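Aspartate aminotransferase (Plasmodium falciparum, PDB 3K7Y) probably catalyses the pyridoxal-phosphate-dependent transfer of the amino group of L-aspartate to 2-oxoglutarate, giving oxaloacetate and L-glutamate, as a homodimer. Local coordinates at residues V136-I139 with E140-F144. Sequence-based numbering, arbitrary orientation.
Sequences VNMI and ESRGF
With OG tucked between its own backbone N and carbonyl carbon (chi1 63°), Ser141 turns its hydroxyl back onto the helix and gives a hydrogen bond to Asn137 O, 2.6 Å from Ser141 OG. Arg142 sets CG in the corresponding position (chi1 46°) and then bends at chi3, which lays its chain alongside that of Met138 and brings Arg142 NE to 3.1 Å from Met138 O; this bond is weak, the guanidinium meeting the carbonyl obliquely. Asn137 O is gripped twice by one residue, since Ser141 N also donates to it over 3.1 Å, and the two donors come from opposite faces of the carbonyl plane. One residue earlier, Glu140 N donates to Val136 O at 2.9 Å in the same i+4 pattern. Residues 136-144 span the C-terminal end of helix 133-140 and the loop after it, where serine and arginine side chains bond to carbonyls of the final turn and a type I beta turn from Glu140 to Gly143, closed by Gly143 N to Glu140 O at 2.7 Å, redirects the chain into strand 145-153 of the large mixed sheet of this class I aminotransferase. Gly143 has a positive phi, a conformation glycine accepts readily. Beyond it, Phe144 turns back toward the helix end: its CB packs on Ile139 CG2 at 3.7 Å, the two side chains crossing at about a right angle, while Ile139 O lies in the plane of the ring at its edge, 3.3 Å from Phe144 CD2. Leu125 of the neighbouring strand touches both Ile139 and Phe144, and Lys118 makes a cation-pi contact with the ring. Met138 reaches Thr107, a residue that binds pyridoxal phosphate, while Phe285 of the second subunit packs on both Met138 and Arg142.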
ATOM      1  N   VAL A 136      10.881  12.211  10.327  1.00 52.04           N
ATOM      2  CA  VAL A 136      11.470  11.846  11.617  1.00 52.29           C
ATOM      3  C   VAL A 136      10.992  10.458  12.006  1.00 52.23           C
ATOM      4  O   VAL A 136      11.828   9.569  12.224  1.00 52.77           O
ATOM      5  CB  VAL A 136      11.167  12.835  12.754  1.00 52.83           C
ATOM      6  CG1 VAL A 136      11.782  12.354  14.028  1.00 53.65           C
ATOM      7  CG2 VAL A 136      11.717  14.202  12.441  1.00 53.61           C
ATOM      8  N   ASN A 137       9.668  10.267  12.056  1.00 51.51           N
ATOM      9  CA  ASN A 137       9.091   8.987  12.496  1.00 51.53           C
ATOM     10  C   ASN A 137       9.521   7.819  11.613  1.00 50.55           C
ATOM     11  O   ASN A 137       9.920   6.767  12.100  1.00 50.27           O
ATOM     12  CB  ASN A 137       7.554   9.042  12.567  1.00 51.54           C
ATOM     13  CG  ASN A 137       6.943   7.800  13.260  1.00 52.48           C
ATOM     14  OD1 ASN A 137       7.096   7.612  14.468  1.00 56.25           O
ATOM     15  ND2 ASN A 137       6.265   6.961  12.497  1.00 49.92           N
ATOM     16  N   MET A 138       9.440   8.026  10.312  1.00 49.79           N
ATOM     17  CA  MET A 138       9.758   6.973   9.364  1.00 50.35           C
ATOM     18  C   MET A 138      11.235   6.561   9.432  1.00 50.91           C
ATOM     19  O   MET A 138      11.554   5.373   9.397  1.00 51.27           O
ATOM     20  CB  MET A 138       9.418   7.406   7.951  1.00 49.85           C
ATOM     21  CG  MET A 138       7.972   7.685   7.690  1.00 51.15           C
ATOM     22  SD  MET A 138       7.846   7.482   5.914  1.00 57.53           S
ATOM     23  CE  MET A 138       6.881   5.989   5.819  1.00 58.04           C
ATOM     24  N   ILE A 139      12.129   7.546   9.521  1.00 51.21           N
ATOM     25  CA  ILE A 139      13.552   7.269   9.608  1.00 51.41           C
ATOM     26  C   ILE A 139      13.882   6.544  10.899  1.00 52.54           C
ATOM     27  O   ILE A 139      14.469   5.464  10.874  1.00 52.95           O
ATOM     28  CB  ILE A 139      14.395   8.548   9.529  1.00 51.38           C
ATOM     29  CG1 ILE A 139      14.592   8.955   8.075  1.00 50.30           C
ATOM     30  CG2 ILE A 139      15.765   8.318  10.154  1.00 51.63           C
ATOM     31  CD1 ILE A 139      13.761  10.100   7.631  1.00 48.76           C
ATOM     32  N   GLU A 140      13.482   7.150  12.014  1.00 53.21           N
ATOM     33  CA  GLU A 140      13.935   6.759  13.332  1.00 54.46           C
ATOM     34  C   GLU A 140      13.420   5.401  13.700  1.00 54.18           C
ATOM     35  O   GLU A 140      14.186   4.507  14.062  1.00 55.10           O
ATOM     36  CB  GLU A 140      13.476   7.777  14.362  1.00 55.52           C
ATOM     37  CG  GLU A 140      14.399   8.997  14.487  1.00 58.54           C
ATOM     38  CD  GLU A 140      14.462   9.471  15.922  1.00 62.74           C
ATOM     39  OE1 GLU A 140      13.422  10.003  16.387  1.00 63.57           O
ATOM     40  OE2 GLU A 140      15.522   9.264  16.588  1.00 64.40           O
ATOM     41  N   SER A 141      12.118   5.230  13.590  1.00 53.43           N
ATOM     42  CA  SER A 141      11.519   3.945  13.925  1.00 53.47           C
ATOM     43  C   SER A 141      12.031   2.757  13.102  1.00 53.32           C
ATOM     44  O   SER A 141      11.533   1.655  13.277  1.00 54.18           O
ATOM     45  CB  SER A 141       9.975   4.013  13.939  1.00 52.91           C
ATOM     46  OG  SER A 141       9.423   4.320  12.667  1.00 51.47           O
ATOM     47  N   ARG A 142      13.026   2.949  12.230  1.00 53.26           N
ATOM     48  CA  ARG A 142      13.803   1.789  11.720  1.00 53.22           C
ATOM     49  C   ARG A 142      15.293   1.828  12.009  1.00 54.51           C
ATOM     50  O   ARG A 142      16.097   1.230  11.289  1.00 54.66           O
ATOM     51  CB  ARG A 142      13.493   1.414  10.265  1.00 52.03           C
ATOM     52  CG  ARG A 142      13.427   2.520   9.282  1.00 50.33           C
ATOM     53  CD  ARG A 142      12.621   2.073   8.070  1.00 47.51           C
ATOM     54  NE  ARG A 142      11.249   2.547   8.139  1.00 47.35           N
ATOM     55  CZ  ARG A 142      10.318   2.299   7.217  1.00 48.13           C
ATOM     56  NH1 ARG A 142      10.599   1.558   6.149  1.00 47.43           N
ATOM     57  NH2 ARG A 142       9.092   2.780   7.376  1.00 47.18           N
ATOM     58  N   GLY A 143      15.640   2.504  13.101  1.00 55.91           N
ATOM     59  CA  GLY A 143      16.995   2.493  13.648  1.00 58.26           C
ATOM     60  C   GLY A 143      18.098   3.006  12.734  1.00 58.84           C
ATOM     61  O   GLY A 143      19.131   2.341  12.567  1.00 59.89           O
ATOM     62  N   PHE A 144      17.863   4.162  12.115  1.00 57.98           N
ATOM     63  CA  PHE A 144      18.915   4.917  11.469  1.00 58.70           C
ATOM     64  C   PHE A 144      19.300   5.986  12.495  1.00 60.40           C
ATOM     65  O   PHE A 144      18.504   6.300  13.389  1.00 60.36           O
ATOM     66  CB  PHE A 144      18.373   5.669  10.258  1.00 57.47           C
ATOM     67  CG  PHE A 144      18.103   4.829   9.030  1.00 55.80           C
ATOM     68  CD1 PHE A 144      19.141   4.422   8.203  1.00 55.30           C
ATOM     69  CD2 PHE A 144      16.786   4.546   8.637  1.00 54.10           C
ATOM     70  CE1 PHE A 144      18.873   3.693   7.052  1.00 54.22           C
ATOM     71  CE2 PHE A 144      16.508   3.815   7.483  1.00 51.64           C
ATOM     72  CZ  PHE A 144      17.544   3.387   6.701  1.00 53.58           C
TER